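Local coordinates for protein Fe-S binding reductase, putative (Thermus thermophilus, PDB 2D4P) that is of unknown function but belongs to the acetyltransferase (GNAT) clan and may transfer acyl groups, at residues T61-T66 with R81-S86; V95-D100 with K104-A109. All blocks are in the same frame, centred on the assembly; numbering follows the deposited sequence.

Interaction 1: residues T61-T66 with R81-S86; sequences TTVLVT and RAVVKS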
loop_
_atom_site.group_PDB
_atom_site.type_symbol
_atom_site.label_atom_id
_atom_site.label_comp_id
_atom_site.label_asym_id
_atom_site.label_seq_id
_atom_site.Cartn_x
_atom_site.Cartn_y
_atom_site.Cartn_z
ATOM N N THR A 61 9.695 -8.461 11.959
ATOM C CA THR A 61 9.487 -7.971 10.604
ATOM C C THR A 61 8.475 -6.842 10.611
ATOM O O THR A 61 7.544 -6.821 11.416
ATOM C CB THR A 61 9.025 -9.134 9.739
ATOM O OG1 THR A 61 10.071 -10.117 9.695
ATOM C CG2 THR A 61 8.728 -8.739 8.283
ATOM N N THR A 62 8.689 -5.860 9.737
ATOM C CA THR A 62 7.716 -4.827 9.470
ATOM C C THR A 62 7.230 -4.960 8.040
ATOM O O THR A 62 8.032 -5.278 7.149
ATOM C CB THR A 62 8.383 -3.427 9.618
ATOM O OG1 THR A 62 8.761 -3.214 10.996
ATOM C CG2 THR A 62 7.403 -2.332 9.286
ATOM N N VAL A 63 5.932 -4.731 7.811
ATOM C CA VAL A 63 5.437 -4.568 6.465
ATOM C C VAL A 63 5.357 -3.079 6.173
ATOM O O VAL A 63 4.668 -2.341 6.859
ATOM C CB VAL A 63 4.082 -5.297 6.260
ATOM C CG1 VAL A 63 3.387 -4.741 4.988
ATOM C CG2 VAL A 63 4.333 -6.791 6.118
ATOM N N LEU A 64 6.136 -2.627 5.185
ATOM C CA LEU A 64 6.104 -1.257 4.736
ATOM C C LEU A 64 5.240 -1.115 3.497
ATOM O O LEU A 64 5.416 -1.835 2.501
ATOM C CB LEU A 64 7.520 -0.800 4.411
ATOM C CG LEU A 64 7.713 0.672 4.093
ATOM C CD1 LEU A 64 7.268 1.627 5.227
ATOM C CD2 LEU A 64 9.211 0.882 3.744
ATOM N N VAL A 65 4.287 -0.203 3.578
ATOM C CA VAL A 65 3.465 0.154 2.424
ATOM C C VAL A 65 4.228 1.253 1.672
ATOM O O VAL A 65 4.241 2.417 2.069
ATOM C CB VAL A 65 2.057 0.647 2.831
ATOM C CG1 VAL A 65 1.236 0.912 1.580
ATOM C CG2 VAL A 65 1.338 -0.330 3.744
ATOM N N THR A 66 4.851 0.841 0.600
ATOM C CA THR A 66 5.658 1.646 -0.252
ATOM C C THR A 66 4.836 2.663 -0.991
ATOM O O THR A 66 5.265 3.807 -1.226
ATOM C CB THR A 66 6.392 0.637 -1.236
ATOM O OG1 THR A 66 7.108 -0.328 -0.418
ATOM C CG2 THR A 66 7.379 1.333 -1.999
ATOM N N ARG A 81 -6.779 -2.579 5.294
ATOM C CA ARG A 81 -7.248 -3.761 6.005
ATOM C C ARG A 81 -6.649 -5.020 5.385
ATOM O O ARG A 81 -6.265 -5.979 6.092
ATOM C CB ARG A 81 -8.787 -3.834 5.978
ATOM C CG ARG A 81 -9.456 -2.917 6.988
ATOM C CD ARG A 81 -10.914 -3.251 7.286
ATOM N NE ARG A 81 -11.665 -3.513 6.069
ATOM C CZ ARG A 81 -12.305 -2.592 5.347
ATOM N NH1 ARG A 81 -12.319 -1.313 5.727
ATOM N NH2 ARG A 81 -12.951 -2.969 4.233
ATOM N N ALA A 82 -6.561 -5.040 4.059
ATOM C CA ALA A 82 -6.051 -6.220 3.373
ATOM C C ALA A 82 -4.555 -6.357 3.686
ATOM O O ALA A 82 -4.055 -7.442 3.955
ATOM C CB ALA A 82 -6.291 -6.110 1.864
ATOM N N VAL A 83 -3.846 -5.235 3.676
ATOM C CA VAL A 83 -2.429 -5.265 4.029
ATOM C C VAL A 83 -2.234 -5.755 5.478
ATOM O O VAL A 83 -1.395 -6.632 5.730
ATOM C CB VAL A 83 -1.739 -3.907 3.817
ATOM C CG1 VAL A 83 -0.330 -3.959 4.382
ATOM C CG2 VAL A 83 -1.735 -3.513 2.303
ATOM N N VAL A 84 -3.003 -5.206 6.407
ATOM C CA VAL A 84 -2.912 -5.557 7.831
ATOM C C VAL A 84 -3.204 -7.039 8.002
ATOM O O VAL A 84 -2.477 -7.730 8.712
ATOM C CB VAL A 84 -3.807 -4.646 8.724
ATOM C CG1 VAL A 84 -3.964 -5.212 10.129
ATOM C CG2 VAL A 84 -3.209 -3.271 8.790
ATOM N N LYS A 85 -4.284 -7.531 7.409
ATOM C CA LYS A 85 -4.587 -8.963 7.491
ATOM C C LYS A 85 -3.403 -9.829 7.005
ATOM O O LYS A 85 -3.028 -10.804 7.663
ATOM C CB LYS A 85 -5.822 -9.310 6.679
ATOM C CG LYS A 85 -6.208 -10.767 6.810
ATOM C CD LYS A 85 -7.426 -11.064 5.993
ATOM C CE LYS A 85 -7.884 -12.498 6.214
ATOM N NZ LYS A 85 -6.822 -13.476 5.896
ATOM N N SER A 86 -2.816 -9.460 5.873
ATOM C CA SER A 86 -1.689 -10.205 5.315
ATOM C C SER A 86 -0.460 -10.167 6.266
ATOM O O SER A 86 0.325 -11.107 6.357
ATOM C CB SER A 86 -1.342 -9.697 3.928
ATOM O OG SER A 86 -0.629 -8.461 3.939
#
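Val83, on the helix, sets one methyl against two valines of the strand. Its CG1 lies 3.8 Å from CG1 of Val63 and 4.0 Å from CG2 of Val65, so a single branch bridges two residues that are two positions apart on the same face of the strand. That branch stands anti to the backbone N of Val83 (chi1 172°), which carries it outward from the helix to the sheet. The methyls meet at a slant, and no hydrogen bond links the two segments; the contact is purely apolar, and all three side chains are buried. The branched CB of Val63 and Val65 is at home in a strand, while at Val83 a compact apolar side chain fits the buried face between backbones whose nearest CA atoms, Val65 and Val83, are 8.2 Å apart.

Further along the helix, Ser86 turns its hydroxyl back, and OG donates to the carbonyl O of Val83 at 2.7 Å; His36 ND1 is a further hydrogen-bonding partner of this OG. Phe38 of strand 38-42 and Ala50 of strand 45-56 also touch Val83. Helix 73-89 belongs to the beta-alpha-beta unit 61-70, 73-89, 94-97 and packs on a sheet in which strand 61-70 lies between strands 45-56 and 94-97.

Interaction 2: residues V95-D100 with K104-A109; sequences VALHLD and KELEEA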
loop_
_atom_site.group_PDB
_atom_site.type_symbol
_atom_site.label_atom_id
_atom_site.label_comp_id
_atom_site.label_asym_id
_atom_site.label_seq_id
_atom_site.Cartn_x
_atom_site.Cartn_y
_atom_site.Cartn_z
ATOM N N VAL A 95 2.932 -2.588 10.782
ATOM C CA VAL A 95 2.775 -2.102 9.433
ATOM C C VAL A 95 3.035 -0.594 9.482
ATOM O O VAL A 95 2.549 0.114 10.369
ATOM C CB VAL A 95 1.352 -2.362 8.900
ATOM C CG1 VAL A 95 1.163 -1.807 7.518
ATOM C CG2 VAL A 95 0.972 -3.897 8.970
ATOM N N ALA A 96 3.810 -0.116 8.534
ATOM C CA ALA A 96 4.208 1.291 8.481
ATOM C C ALA A 96 4.036 1.864 7.094
ATOM O O ALA A 96 4.091 1.135 6.091
ATOM C CB ALA A 96 5.689 1.445 8.927
ATOM N N LEU A 97 3.862 3.189 7.038
ATOM C CA LEU A 97 3.633 3.893 5.785
ATOM C C LEU A 97 4.222 5.297 5.956
ATOM O O LEU A 97 4.113 5.888 7.032
ATOM C CB LEU A 97 2.114 3.976 5.555
ATOM C CG LEU A 97 1.513 4.543 4.280
ATOM C CD1 LEU A 97 0.206 3.872 3.986
ATOM C CD2 LEU A 97 1.311 6.032 4.429
ATOM N N HIS A 98 4.835 5.829 4.901
ATOM C CA HIS A 98 5.283 7.228 4.883
ATOM C C HIS A 98 4.185 8.101 4.232
ATOM O O HIS A 98 3.931 8.017 3.032
ATOM C CB HIS A 98 6.634 7.364 4.159
ATOM C CG HIS A 98 7.726 6.503 4.732
ATOM N ND1 HIS A 98 8.819 6.098 3.992
ATOM C CD2 HIS A 98 7.923 6.011 5.981
ATOM C CE1 HIS A 98 9.616 5.357 4.747
ATOM N NE2 HIS A 98 9.098 5.287 5.958
ATOM N N LEU A 99 3.501 8.885 5.040
ATOM C CA LEU A 99 2.317 9.626 4.652
ATOM C C LEU A 99 2.644 11.093 4.222
ATOM O O LEU A 99 3.314 11.818 4.926
ATOM C CB LEU A 99 1.332 9.607 5.835
ATOM C CG LEU A 99 0.140 10.574 5.830
ATOM C CD1 LEU A 99 -0.880 10.215 4.739
ATOM C CD2 LEU A 99 -0.525 10.674 7.209
ATOM N N ASP A 100 2.173 11.498 3.052
ATOM C CA ASP A 100 2.092 12.934 2.715
ATOM C C ASP A 100 0.858 13.445 3.427
ATOM O O ASP A 100 -0.244 13.017 3.121
ATOM C CB ASP A 100 1.957 13.079 1.211
ATOM C CG ASP A 100 1.688 14.488 0.761
ATOM O OD1 ASP A 100 1.617 15.437 1.579
ATOM O OD2 ASP A 100 1.512 14.710 -0.450
ATOM N N LYS A 104 -5.671 13.985 2.630
ATOM C CA LYS A 104 -6.638 13.925 3.725
ATOM C C LYS A 104 -7.458 12.643 3.735
ATOM O O LYS A 104 -7.848 12.181 4.803
ATOM C CB LYS A 104 -7.579 15.130 3.685
ATOM C CG LYS A 104 -6.899 16.490 3.824
ATOM C CD LYS A 104 -5.693 16.498 4.763
ATOM C CE LYS A 104 -5.312 17.931 5.145
ATOM N NZ LYS A 104 -3.909 18.057 5.651
ATOM N N GLU A 105 -7.736 12.089 2.555
ATOM C CA GLU A 105 -8.485 10.850 2.452
ATOM C C GLU A 105 -7.684 9.702 3.068
ATOM O O GLU A 105 -8.230 8.903 3.839
ATOM C CB GLU A 105 -8.858 10.520 1.006
ATOM C CG GLU A 105 -9.959 11.419 0.441
ATOM C CD GLU A 105 -10.658 10.836 -0.788
ATOM O OE1 GLU A 105 -10.341 9.699 -1.226
ATOM O OE2 GLU A 105 -11.564 11.530 -1.303
ATOM N N LEU A 106 -6.396 9.657 2.749
ATOM C CA LEU A 106 -5.518 8.638 3.320
ATOM C C LEU A 106 -5.365 8.802 4.839
ATOM O O LEU A 106 -5.412 7.823 5.601
ATOM C CB LEU A 106 -4.167 8.650 2.622
ATOM C CG LEU A 106 -3.126 7.647 3.148
ATOM C CD1 LEU A 106 -3.662 6.245 3.051
ATOM C CD2 LEU A 106 -1.843 7.770 2.369
ATOM N N GLU A 107 -5.241 10.034 5.282
ATOM C CA GLU A 107 -5.141 10.313 6.710
ATOM C C GLU A 107 -6.387 9.815 7.435
ATOM O O GLU A 107 -6.310 9.170 8.481
ATOM C CB GLU A 107 -4.978 11.816 6.909
ATOM C CG GLU A 107 -4.410 12.247 8.251
ATOM C CD GLU A 107 -3.940 13.699 8.210
ATOM O OE1 GLU A 107 -4.811 14.584 8.102
ATOM O OE2 GLU A 107 -2.694 13.925 8.221
ATOM N N GLU A 108 -7.548 10.092 6.845
ATOM C CA GLU A 108 -8.800 9.607 7.382
ATOM C C GLU A 108 -8.837 8.075 7.436
ATOM O O GLU A 108 -9.251 7.507 8.429
ATOM C CB GLU A 108 -9.998 10.119 6.568
ATOM C CG GLU A 108 -11.328 9.522 7.040
ATOM C CD GLU A 108 -12.551 10.157 6.386
ATOM O OE1 GLU A 108 -12.432 11.305 5.872
ATOM O OE2 GLU A 108 -13.615 9.495 6.412
ATOM N N ALA A 109 -8.400 7.426 6.362
ATOM C CA ALA A 109 -8.436 5.956 6.286
ATOM C C ALA A 109 -7.481 5.304 7.313
ATOM O O ALA A 109 -7.819 4.309 7.959
ATOM C CB ALA A 109 -8.089 5.503 4.871
#
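Leu99 and Leu106 run past one another, pointing opposite ways, so that each brings its outer carbons alongside the other's. CD1 of Leu99 makes the contact with Leu106: it lies 3.5 Å from Leu106 CD2, which is tight for two methyl carbons, and 3.8 Å from Leu106 CG, reaching beyond the end of the side chain to its branch point. In Leu99 the CG stands anti to the backbone N (chi1 166°), which extends the side chain from its loop to the helix. Leu97 meets the same methyl, Leu106 CD2, at 4.1 Å through its own CD2. Its side chain lies aslant that of Leu106, and the helix residue is shared between two leucines spaced two apart.

The segments are joined by the loop that leads from strand 94-97, at the edge of the sheet, to helix 104-112. Within it Asp100 OD1 accepts a hydrogen bond from the backbone N of Glu102, forming an Asx turn, while Lys104 NZ donates to the carbonyl O of Pro101. Leucine fits the inner side of such a connection because it is long enough to reach across from either backbone.

Glu107 is partly exposed, whereas Leu106 is buried. The extended chain of Glu107 crosses Leu99 at about a right angle and leaves OE2 4.0 Å from Leu99 CD2, a contact of carboxylate and methyl without a hydrogen bond. The carboxylate suits a helix surface, while Leu106 continues inward to Ile68 of strand 61-70, which Leu97 also touches; Leu117 lies against both Leu99 and Glu107.

The centres of interactions 1 and 2 lie about 13 Å apart, and they follow each other along the chain, the first closing before the second opens. They share one mixed sheet, in which strands 61-70 and 94-97 are parallel neighbours. Strand 61-70, helix 73-89 and strand 94-97 form a beta-alpha-beta unit: interaction 1 seats its helix on its first strand, and interaction 2 packs helix 104-112 against the second strand and the loop that follows it. The two are joined directly by probable backbone hydrogen bonds, Val65 N to Ala96 O and Ala96 N to Val63 O, each 2.9 Å. Together they hold two helices to neighbouring strands in a fold consistent with the acetyltransferase clan.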